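Local coordinates for stage II sporulation E family protein (Thermanaerovibrio acidaminovorans, PDB 3RNR), which is probably a PP2C-type protein phosphatase of the stage II sporulation E family, although its cellular role is unknown, at residues B[13-21]-B[160-169]. Numbering follows the deposited sequence.
Sequences CVVVDGMGG and VLVVSDGVYR
The selenium of M19 stands above one face of the Y168 ring, SE 4.9 Å from the ring centroid in a distant Met-aromatic contact; G166 C packs against the opposite face, offset toward the rim. G18 O meets the ring at its edge, 3.2 Å from Y168 CE1. The second flat group, the R169 guanidinium, has S164 O over one face and the D17 carboxylate at its edge, the two planes turned 82° apart. R169 NE reaches D17 OD1 from above the carboxylate plane, in a salt bridge of 3.2 Å, and OD1 lies close to the guanidinium plane. S164 OG, swung anti to its own backbone N (chi1 173°), donates to the same oxygen on the anti side of the carboxylate, 2.6 Å from D17 OD1. Two donors thus grip one oxygen and should restrict rotation of the carboxylate, whose OD2 is hydrogen-bonded to a glycerol, probably from the crystallisation liquor. These residues illustrate how polar groups can gather where two packed strands run out into loops. Behind them the interface turns apolar: V15 CG1 packs 3.8 Å from V162 CG2, and C13 SG lies between V160 CG1 and V162 CG2. T73 and D93 hold Y168 OH, and T205 and N203 O take R169 NH1. Segments 13-18 and 160-164 run almost parallel, their axes 6.6 Å apart. They nevertheless belong to different sheets of the PP2C-type alpha-beta-alpha sandwich, their facing side chains forming part of its core: strand 10-18 lies between 2-7 and 72-80, and strand 159-164 between 95-100 and 205-210.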
loop_
_atom_site.group_PDB
_atom_site.type_symbol
_atom_site.label_atom_id
_atom_site.label_comp_id
_atom_site.label_asym_id
_atom_site.label_seq_id
_atom_site.Cartn_x
_atom_site.Cartn_y
_atom_site.Cartn_z
ATOM N N CYS B 13 0.349 6.028 -4.771
ATOM C CA CYS B 13 0.874 4.794 -5.341
ATOM C C CYS B 13 2.391 4.850 -5.310
ATOM O O CYS B 13 2.986 5.924 -5.409
ATOM C CB CYS B 13 0.390 4.607 -6.779
ATOM S SG CYS B 13 0.740 5.999 -7.927
ATOM N N VAL B 14 3.020 3.694 -5.145
ATOM C CA VAL B 14 4.468 3.652 -5.108
ATOM C C VAL B 14 4.963 2.317 -5.659
ATOM O O VAL B 14 4.309 1.287 -5.481
ATOM C CB VAL B 14 5.002 3.918 -3.667
ATOM C CG1 VAL B 14 4.284 3.072 -2.653
ATOM C CG2 VAL B 14 6.520 3.677 -3.593
ATOM N N VAL B 15 6.092 2.355 -6.357
ATOM C CA VAL B 15 6.820 1.153 -6.713
ATOM C C VAL B 15 8.248 1.321 -6.241
ATOM O O VAL B 15 8.812 2.419 -6.319
ATOM C CB VAL B 15 6.806 0.877 -8.246
ATOM C CG1 VAL B 15 5.388 0.499 -8.714
ATOM C CG2 VAL B 15 7.344 2.099 -9.041
ATOM N N VAL B 16 8.832 0.231 -5.760
ATOM C CA VAL B 16 10.209 0.233 -5.276
ATOM C C VAL B 16 10.906 -1.036 -5.748
ATOM O O VAL B 16 10.333 -2.115 -5.661
ATOM C CB VAL B 16 10.256 0.224 -3.729
ATOM C CG1 VAL B 16 11.698 0.235 -3.259
ATOM C CG2 VAL B 16 9.520 1.441 -3.145
ATOM N N ASP B 17 12.131 -0.921 -6.249
ATOM C CA ASP B 17 12.908 -2.134 -6.533
ATOM C C ASP B 17 14.353 -2.077 -6.079
ATOM O O ASP B 17 15.041 -1.081 -6.294
ATOM C CB ASP B 17 12.818 -2.516 -8.008
ATOM C CG ASP B 17 11.815 -3.633 -8.246
ATOM O OD1 ASP B 17 10.812 -3.401 -8.953
ATOM O OD2 ASP B 17 12.039 -4.726 -7.702
ATOM N N GLY B 18 14.823 -3.148 -5.449
ATOM C CA GLY B 18 16.208 -3.175 -5.007
ATOM C C GLY B 18 17.122 -3.150 -6.215
ATOM O O GLY B 18 16.716 -3.559 -7.313
HETATM N N MSE B 19 18.359 -2.703 -6.023
HETATM C CA MSE B 19 19.291 -2.632 -7.140
HETATM C C MSE B 19 19.941 -4.005 -7.148
HETATM O O MSE B 19 20.750 -4.334 -6.272
HETATM C CB MSE B 19 20.392 -1.592 -6.867
HETATM C CG MSE B 19 19.935 -0.144 -6.698
HETATM SE SE MSE B 19 19.870 0.696 -8.405
HETATM C CE MSE B 19 21.772 1.030 -8.692
ATOM N N GLY B 20 19.637 -4.785 -8.176
ATOM C CA GLY B 20 20.034 -6.179 -8.203
ATOM C C GLY B 20 21.510 -6.380 -8.485
ATOM O O GLY B 20 22.047 -7.455 -8.234
ATOM N N GLY B 21 22.163 -5.349 -9.014
ATOM C CA GLY B 21 23.585 -5.433 -9.298
ATOM C C GLY B 21 24.430 -5.245 -8.053
ATOM O O GLY B 21 25.652 -5.397 -8.086
ATOM N N VAL B 160 -2.601 8.594 -12.493
ATOM C CA VAL B 160 -1.158 8.480 -12.593
ATOM C C VAL B 160 -0.761 7.008 -12.481
ATOM O O VAL B 160 -1.394 6.226 -11.753
ATOM C CB VAL B 160 -0.467 9.327 -11.496
ATOM C CG1 VAL B 160 -0.940 8.893 -10.099
ATOM C CG2 VAL B 160 1.070 9.254 -11.621
ATOM N N LEU B 161 0.285 6.643 -13.217
ATOM C CA LEU B 161 0.822 5.289 -13.187
ATOM C C LEU B 161 2.318 5.353 -12.908
ATOM O O LEU B 161 3.034 6.128 -13.546
ATOM C CB LEU B 161 0.558 4.590 -14.523
ATOM C CG LEU B 161 1.223 3.222 -14.732
ATOM C CD1 LEU B 161 0.384 2.167 -14.086
ATOM C CD2 LEU B 161 1.392 2.926 -16.208
ATOM N N VAL B 162 2.775 4.571 -11.934
ATOM C CA VAL B 162 4.199 4.419 -11.683
ATOM C C VAL B 162 4.652 2.993 -12.049
ATOM O O VAL B 162 3.916 2.020 -11.845
ATOM C CB VAL B 162 4.595 4.810 -10.239
ATOM C CG1 VAL B 162 4.344 6.319 -9.993
ATOM C CG2 VAL B 162 3.829 3.976 -9.210
ATOM N N VAL B 163 5.867 2.884 -12.576
ATOM C CA VAL B 163 6.347 1.656 -13.210
ATOM C C VAL B 163 7.774 1.346 -12.793
ATOM O O VAL B 163 8.619 2.238 -12.844
ATOM C CB VAL B 163 6.431 1.846 -14.733
ATOM C CG1 VAL B 163 6.737 0.521 -15.413
ATOM C CG2 VAL B 163 5.161 2.439 -15.264
ATOM N N SER B 164 8.033 0.108 -12.363
ATOM C CA SER B 164 9.401 -0.396 -12.200
ATOM C C SER B 164 9.572 -1.632 -13.061
ATOM O O SER B 164 8.900 -2.644 -12.861
ATOM C CB SER B 164 9.642 -0.765 -10.739
ATOM O OG SER B 164 10.889 -1.412 -10.573
ATOM N N ASP B 165 10.311 -1.470 -14.143
ATOM C CA ASP B 165 10.755 -2.542 -15.031
ATOM C C ASP B 165 12.218 -2.970 -15.189
ATOM O O ASP B 165 12.530 -3.565 -16.218
ATOM C CB ASP B 165 9.953 -2.586 -16.337
ATOM C CG ASP B 165 10.220 -1.418 -17.200
ATOM O OD1 ASP B 165 11.100 -0.616 -16.823
ATOM O OD2 ASP B 165 9.568 -1.324 -18.258
ATOM N N GLY B 166 13.135 -2.452 -14.372
ATOM C CA GLY B 166 14.562 -2.635 -14.630
ATOM C C GLY B 166 14.995 -4.087 -14.777
ATOM O O GLY B 166 14.427 -4.980 -14.165
ATOM N N VAL B 167 16.012 -4.331 -15.596
ATOM C CA VAL B 167 16.473 -5.693 -15.830
ATOM C C VAL B 167 17.108 -6.289 -14.570
ATOM O O VAL B 167 17.139 -7.512 -14.393
ATOM C CB VAL B 167 17.483 -5.742 -17.003
ATOM C CG1 VAL B 167 18.729 -4.931 -16.666
ATOM C CG2 VAL B 167 17.849 -7.177 -17.340
ATOM N N TYR B 168 17.596 -5.408 -13.697
ATOM C CA TYR B 168 18.334 -5.781 -12.488
ATOM C C TYR B 168 17.453 -6.379 -11.379
ATOM O O TYR B 168 17.957 -6.798 -10.340
ATOM C CB TYR B 168 19.081 -4.554 -11.937
ATOM C CG TYR B 168 18.181 -3.359 -11.657
ATOM C CD1 TYR B 168 17.374 -3.323 -10.522
ATOM C CD2 TYR B 168 18.127 -2.276 -12.533
ATOM C CE1 TYR B 168 16.532 -2.235 -10.268
ATOM C CE2 TYR B 168 17.288 -1.184 -12.286
ATOM C CZ TYR B 168 16.504 -1.173 -11.151
ATOM O OH TYR B 168 15.678 -0.105 -10.904
ATOM N N ARG B 169 16.141 -6.392 -11.590
ATOM C CA ARG B 169 15.194 -6.743 -10.529
ATOM C C ARG B 169 15.283 -8.185 -10.026
ATOM O O ARG B 169 15.505 -9.119 -10.802
ATOM C CB ARG B 169 13.764 -6.415 -10.972
ATOM C CG ARG B 169 13.526 -4.925 -11.141
ATOM C CD ARG B 169 12.432 -4.633 -12.161
ATOM N NE ARG B 169 11.106 -5.037 -11.714
ATOM C CZ ARG B 169 10.257 -5.739 -12.456
ATOM N NH1 ARG B 169 9.067 -6.067 -11.971
ATOM N NH2 ARG B 169 10.602 -6.115 -13.682
#